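Local coordinates for periplasmic binding protein (Veillonella parvula, PDB 4MO9), which probably captures a solute outside the cell membrane, perhaps an iron chelate, and hands it to an ABC importer, as TroA-like binding proteins do, at residues Pro51-Thr63 with Lys349-Ser361. Sequence-based numbering, arbitrary orientation.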
loop_
_atom_site.group_PDB
_atom_site.type_symbol
_atom_site.label_atom_id
_atom_site.label_comp_id
_atom_site.label_asym_id
_atom_site.label_seq_id
_atom_site.Cartn_x
_atom_site.Cartn_y
_atom_site.Cartn_z
ATOM N N PRO A 51 -4.283 -9.787 -2.658
ATOM C CA PRO A 51 -3.135 -10.706 -2.559
ATOM C C PRO A 51 -2.078 -10.581 -3.671
ATOM O O PRO A 51 -1.020 -11.184 -3.521
ATOM C CB PRO A 51 -3.798 -12.085 -2.642
ATOM C CG PRO A 51 -5.004 -11.842 -3.512
ATOM C CD PRO A 51 -5.521 -10.492 -3.045
ATOM N N PHE A 52 -2.334 -9.820 -4.737
ATOM C CA PHE A 52 -1.436 -9.826 -5.907
ATOM C C PHE A 52 0.061 -9.744 -5.604
ATOM O O PHE A 52 0.842 -10.594 -6.051
ATOM C CB PHE A 52 -1.800 -8.724 -6.905
ATOM C CG PHE A 52 -0.822 -8.614 -8.046
ATOM C CD1 PHE A 52 0.155 -7.619 -8.054
ATOM C CD2 PHE A 52 -0.863 -9.525 -9.100
ATOM C CE1 PHE A 52 1.066 -7.530 -9.100
ATOM C CE2 PHE A 52 0.048 -9.442 -10.153
ATOM C CZ PHE A 52 1.016 -8.438 -10.148
ATOM N N PHE A 53 0.483 -8.719 -4.868
ATOM C CA PHE A 53 1.910 -8.572 -4.575
ATOM C C PHE A 53 2.425 -9.710 -3.703
ATOM O O PHE A 53 3.553 -10.168 -3.882
ATOM C CB PHE A 53 2.203 -7.236 -3.905
ATOM C CG PHE A 53 2.496 -6.129 -4.877
ATOM C CD1 PHE A 53 1.702 -4.997 -4.915
ATOM C CD2 PHE A 53 3.566 -6.226 -5.755
ATOM C CE1 PHE A 53 1.966 -3.970 -5.810
ATOM C CE2 PHE A 53 3.841 -5.195 -6.652
ATOM C CZ PHE A 53 3.040 -4.074 -6.680
ATOM N N THR A 54 1.619 -10.159 -2.747
ATOM C CA THR A 54 2.019 -11.317 -1.935
ATOM C C THR A 54 2.173 -12.569 -2.797
ATOM O O THR A 54 3.172 -13.302 -2.692
ATOM C CB THR A 54 1.029 -11.556 -0.789
ATOM O OG1 THR A 54 0.869 -10.326 -0.055
ATOM C CG2 THR A 54 1.533 -12.654 0.151
ATOM N N ILE A 55 1.199 -12.815 -3.666
ATOM C CA ILE A 55 1.270 -13.988 -4.532
ATOM C C ILE A 55 2.507 -13.925 -5.434
ATOM O O ILE A 55 3.227 -14.924 -5.582
ATOM C CB ILE A 55 -0.036 -14.165 -5.344
ATOM C CG1 ILE A 55 -1.196 -14.457 -4.390
ATOM C CG2 ILE A 55 0.104 -15.270 -6.375
ATOM C CD1 ILE A 55 -2.582 -14.615 -5.080
ATOM N N SER A 56 2.781 -12.751 -6.006
ATOM C CA SER A 56 3.943 -12.598 -6.878
ATOM C C SER A 56 5.218 -12.854 -6.089
ATOM O O SER A 56 6.160 -13.455 -6.596
ATOM C CB SER A 56 3.983 -11.192 -7.481
ATOM O OG SER A 56 2.785 -10.898 -8.176
ATOM N N ALA A 57 5.249 -12.398 -4.841
ATOM C CA ALA A 57 6.429 -12.579 -3.998
ATOM C C ALA A 57 6.647 -14.046 -3.632
ATOM O O ALA A 57 7.785 -14.484 -3.430
ATOM C CB ALA A 57 6.305 -11.727 -2.744
ATOM N N LEU A 58 5.558 -14.805 -3.552
ATOM C CA LEU A 58 5.621 -16.229 -3.220
ATOM C C LEU A 58 5.942 -17.093 -4.440
ATOM O O LEU A 58 6.723 -18.051 -4.354
ATOM C CB LEU A 58 4.290 -16.675 -2.597
ATOM C CG LEU A 58 4.029 -16.109 -1.200
ATOM C CD1 LEU A 58 2.546 -16.176 -0.830
ATOM C CD2 LEU A 58 4.864 -16.845 -0.169
HETATM N N MSE A 59 5.343 -16.756 -5.583
HETATM C CA MSE A 59 5.447 -17.618 -6.758
HETATM C C MSE A 59 6.564 -17.207 -7.721
HETATM O O MSE A 59 7.011 -18.018 -8.541
HETATM C CB MSE A 59 4.120 -17.641 -7.524
HETATM C CG MSE A 59 2.906 -18.101 -6.728
HETATM SE SE MSE A 59 3.112 -19.907 -6.020
HETATM C CE MSE A 59 3.589 -20.853 -7.674
ATOM N N GLY A 60 7.001 -15.951 -7.644
ATOM C CA GLY A 60 8.017 -15.478 -8.572
ATOM C C GLY A 60 7.572 -15.643 -10.018
ATOM O O GLY A 60 6.469 -15.226 -10.383
ATOM N N LYS A 61 8.420 -16.266 -10.833
ATOM C CA LYS A 61 8.140 -16.409 -12.259
ATOM C C LYS A 61 6.929 -17.294 -12.534
ATOM O O LYS A 61 6.352 -17.231 -13.621
ATOM C CB LYS A 61 9.355 -16.971 -12.987
ATOM C CG LYS A 61 10.507 -15.996 -13.147
ATOM C CD LYS A 61 11.707 -16.709 -13.762
ATOM C CE LYS A 61 12.690 -15.730 -14.392
ATOM N NZ LYS A 61 13.861 -16.431 -14.996
ATOM N N ASP A 62 6.555 -18.113 -11.549
ATOM C CA ASP A 62 5.414 -19.024 -11.687
ATOM C C ASP A 62 4.083 -18.362 -11.346
ATOM O O ASP A 62 3.047 -19.029 -11.327
ATOM C CB ASP A 62 5.598 -20.260 -10.797
ATOM C CG ASP A 62 6.768 -21.122 -11.229
ATOM O OD1 ASP A 62 7.009 -21.236 -12.452
ATOM O OD2 ASP A 62 7.446 -21.683 -10.339
ATOM N N THR A 63 4.115 -17.060 -11.070
ATOM C CA THR A 63 2.907 -16.320 -10.705
ATOM C C THR A 63 1.686 -16.561 -11.613
ATOM O O THR A 63 0.595 -16.822 -11.110
ATOM C CB THR A 63 3.184 -14.796 -10.567
ATOM O OG1 THR A 63 4.074 -14.577 -9.467
ATOM C CG2 THR A 63 1.900 -14.042 -10.306
ATOM N N LYS A 349 13.690 -1.772 -2.429
ATOM C CA LYS A 349 14.508 -2.412 -3.467
ATOM C C LYS A 349 14.823 -3.873 -3.112
ATOM O O LYS A 349 14.736 -4.773 -3.958
ATOM C CB LYS A 349 15.810 -1.619 -3.691
ATOM C CG LYS A 349 16.754 -2.283 -4.679
ATOM C CD LYS A 349 18.039 -1.499 -4.891
ATOM C CE LYS A 349 18.997 -2.311 -5.742
ATOM N NZ LYS A 349 18.367 -2.720 -7.026
ATOM N N GLU A 350 15.175 -4.108 -1.854
ATOM C CA GLU A 350 15.522 -5.452 -1.417
ATOM C C GLU A 350 14.305 -6.381 -1.460
ATOM O O GLU A 350 14.438 -7.563 -1.805
ATOM C CB GLU A 350 16.136 -5.416 -0.019
ATOM C CG GLU A 350 16.748 -6.731 0.428
ATOM C CD GLU A 350 17.481 -6.605 1.749
ATOM O OE1 GLU A 350 17.737 -5.456 2.188
ATOM O OE2 GLU A 350 17.800 -7.659 2.344
ATOM N N PHE A 351 13.123 -5.854 -1.133
ATOM C CA PHE A 351 11.911 -6.669 -1.228
ATOM C C PHE A 351 11.732 -7.108 -2.679
ATOM O O PHE A 351 11.454 -8.280 -2.952
ATOM C CB PHE A 351 10.665 -5.924 -0.722
ATOM C CG PHE A 351 9.430 -6.774 -0.718
ATOM C CD1 PHE A 351 9.030 -7.427 0.437
ATOM C CD2 PHE A 351 8.685 -6.949 -1.877
ATOM C CE1 PHE A 351 7.891 -8.253 0.435
ATOM C CE2 PHE A 351 7.555 -7.773 -1.892
ATOM C CZ PHE A 351 7.155 -8.418 -0.742
ATOM N N TYR A 352 11.892 -6.176 -3.613
ATOM C CA TYR A 352 11.831 -6.542 -5.032
ATOM C C TYR A 352 12.919 -7.552 -5.403
ATOM O O TYR A 352 12.618 -8.601 -5.990
ATOM C CB TYR A 352 11.963 -5.310 -5.935
ATOM C CG TYR A 352 10.660 -4.603 -6.234
ATOM C CD1 TYR A 352 10.048 -3.801 -5.278
ATOM C CD2 TYR A 352 10.054 -4.724 -7.478
ATOM C CE1 TYR A 352 8.850 -3.145 -5.545
ATOM C CE2 TYR A 352 8.852 -4.084 -7.758
ATOM C CZ TYR A 352 8.258 -3.285 -6.792
ATOM O OH TYR A 352 7.058 -2.642 -7.065
ATOM N N ASP A 353 14.175 -7.222 -5.094
ATOM C CA ASP A 353 15.312 -8.085 -5.446
ATOM C C ASP A 353 15.134 -9.511 -4.917
ATOM O O ASP A 353 15.371 -10.486 -5.633
ATOM C CB ASP A 353 16.626 -7.512 -4.899
ATOM C CG ASP A 353 17.119 -6.288 -5.670
ATOM O OD1 ASP A 353 16.655 -6.044 -6.808
ATOM O OD2 ASP A 353 17.988 -5.571 -5.127
ATOM N N LYS A 354 14.705 -9.624 -3.663
ATOM C CA LYS A 354 14.577 -10.923 -2.999
ATOM C C LYS A 354 13.377 -11.761 -3.434
ATOM O O LYS A 354 13.507 -12.982 -3.590
ATOM C CB LYS A 354 14.537 -10.758 -1.475
ATOM C CG LYS A 354 15.902 -10.624 -0.812
ATOM C CD LYS A 354 15.775 -10.336 0.690
ATOM C CE LYS A 354 15.106 -11.489 1.442
ATOM N NZ LYS A 354 15.962 -12.709 1.525
ATOM N N PHE A 355 12.217 -11.126 -3.625
ATOM C CA PHE A 355 10.955 -11.879 -3.760
ATOM C C PHE A 355 10.187 -11.695 -5.069
ATOM O O PHE A 355 9.546 -12.634 -5.546
ATOM C CB PHE A 355 10.010 -11.531 -2.610
ATOM C CG PHE A 355 10.597 -11.766 -1.252
ATOM C CD1 PHE A 355 11.009 -13.037 -0.873
ATOM C CD2 PHE A 355 10.722 -10.719 -0.346
ATOM C CE1 PHE A 355 11.550 -13.261 0.385
ATOM C CE2 PHE A 355 11.258 -10.940 0.920
ATOM C CZ PHE A 355 11.672 -12.212 1.280
ATOM N N LEU A 356 10.231 -10.491 -5.638
ATOM C CA LEU A 356 9.369 -10.178 -6.778
ATOM C C LEU A 356 9.989 -10.546 -8.132
ATOM O O LEU A 356 11.196 -10.416 -8.338
ATOM C CB LEU A 356 8.931 -8.706 -6.744
ATOM C CG LEU A 356 7.972 -8.358 -5.600
ATOM C CD1 LEU A 356 7.663 -6.853 -5.543
ATOM C CD2 LEU A 356 6.676 -9.149 -5.726
ATOM N N PRO A 357 9.152 -11.028 -9.058
ATOM C CA PRO A 357 9.596 -11.345 -10.416
ATOM C C PRO A 357 9.664 -10.096 -11.303
ATOM O O PRO A 357 9.901 -10.224 -12.507
ATOM C CB PRO A 357 8.497 -12.273 -10.924
ATOM C CG PRO A 357 7.263 -11.803 -10.223
ATOM C CD PRO A 357 7.721 -11.331 -8.855
ATOM N N PHE A 358 9.452 -8.922 -10.724
ATOM C CA PHE A 358 9.493 -7.670 -11.485
ATOM C C PHE A 358 10.728 -6.872 -11.068
ATOM O O PHE A 358 11.083 -6.865 -9.884
ATOM C CB PHE A 358 8.221 -6.850 -11.225
ATOM C CG PHE A 358 6.947 -7.663 -11.300
ATOM C CD1 PHE A 358 6.527 -8.213 -12.504
ATOM C CD2 PHE A 358 6.169 -7.864 -10.169
ATOM C CE1 PHE A 358 5.356 -8.964 -12.575
ATOM C CE2 PHE A 358 5.000 -8.611 -10.227
ATOM C CZ PHE A 358 4.592 -9.163 -11.435
ATOM N N SER A 359 11.387 -6.207 -12.016
ATOM C CA SER A 359 12.600 -5.462 -11.691
ATOM C C SER A 359 12.277 -4.183 -10.922
ATOM O O SER A 359 11.273 -3.509 -11.189
ATOM C CB SER A 359 13.382 -5.112 -12.958
ATOM O OG SER A 359 12.618 -4.263 -13.800
ATOM N N TYR A 360 13.125 -3.851 -9.956
ATOM C CA TYR A 360 12.959 -2.608 -9.227
ATOM C C TYR A 360 13.445 -1.426 -10.066
ATOM O O TYR A 360 14.481 -1.524 -10.723
ATOM C CB TYR A 360 13.729 -2.656 -7.907
ATOM C CG TYR A 360 13.635 -1.366 -7.125
ATOM C CD1 TYR A 360 12.459 -1.012 -6.477
ATOM C CD2 TYR A 360 14.717 -0.500 -7.047
ATOM C CE1 TYR A 360 12.360 0.168 -5.764
ATOM C CE2 TYR A 360 14.632 0.684 -6.337
ATOM C CZ TYR A 360 13.451 1.010 -5.695
ATOM O OH TYR A 360 13.368 2.197 -4.991
ATOM N N SER A 361 12.679 -0.333 -10.051
ATOM C CA SER A 361 13.103 0.959 -10.611
ATOM C C SER A 361 12.105 2.051 -10.216
ATOM O O SER A 361 11.155 1.792 -9.475
ATOM C CB SER A 361 13.245 0.910 -12.133
ATOM O OG SER A 361 11.977 0.813 -12.742
#
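Leu356 reaches from the turn after helix 344-355 onto the flank of helix 52-59. From CB the chain runs to the fork at CG, which chi1 of -69° sets beside the backbone N, sending one methyl to each side of the fork. There CD1 lies over the centre of the Tyr352 ring, 3.5 Å above its plane, and also nears Phe53 CD2, while CD2 settles on the helix backbone, 3.7 Å from Ala57 N and 3.8 Å from Phe53 O, with Ser56 CB alongside. A forked aliphatic tip suits this place because it fills both directions at once.

Ala57 is small enough to let the chains close in: its CB meets Phe355 CB at 3.7 Å, and its CA-H points at Phe355 O. Ala57 O and Phe355 O, two acceptors that cannot bond each other, both turn to Arg173, weakly in the case of Phe355 O. In Pro357 the ring carbon CD replaces the N-H and lies 3.5 Å from Ser56 O, while CG comes against Gly60 O. Gly60, first past the helix, has a positive phi, easily adopted by glycine.

Ser56 OG bonds back to Phe52 O at 2.9 Å, sitting above that carbonyl's plane, and meets the edge of the Phe358 ring. Replacing this serine with alanine would probably cost Phe52 O its second donor and thin the packing at that edge.

Phe52 CZ meets Phe358 CZ at 3.9 Å, the side chains coming from opposite directions, with Phe85 of helix 79-88 stacked on Phe358. Ile177 of helix 171-194 packs against Ala57 and Phe355. Helix 344-355, which precedes strand 365-367 of the mixed sheet, thus meets helix 52-59, which follows strand 41-42 of the four-stranded parallel sheet.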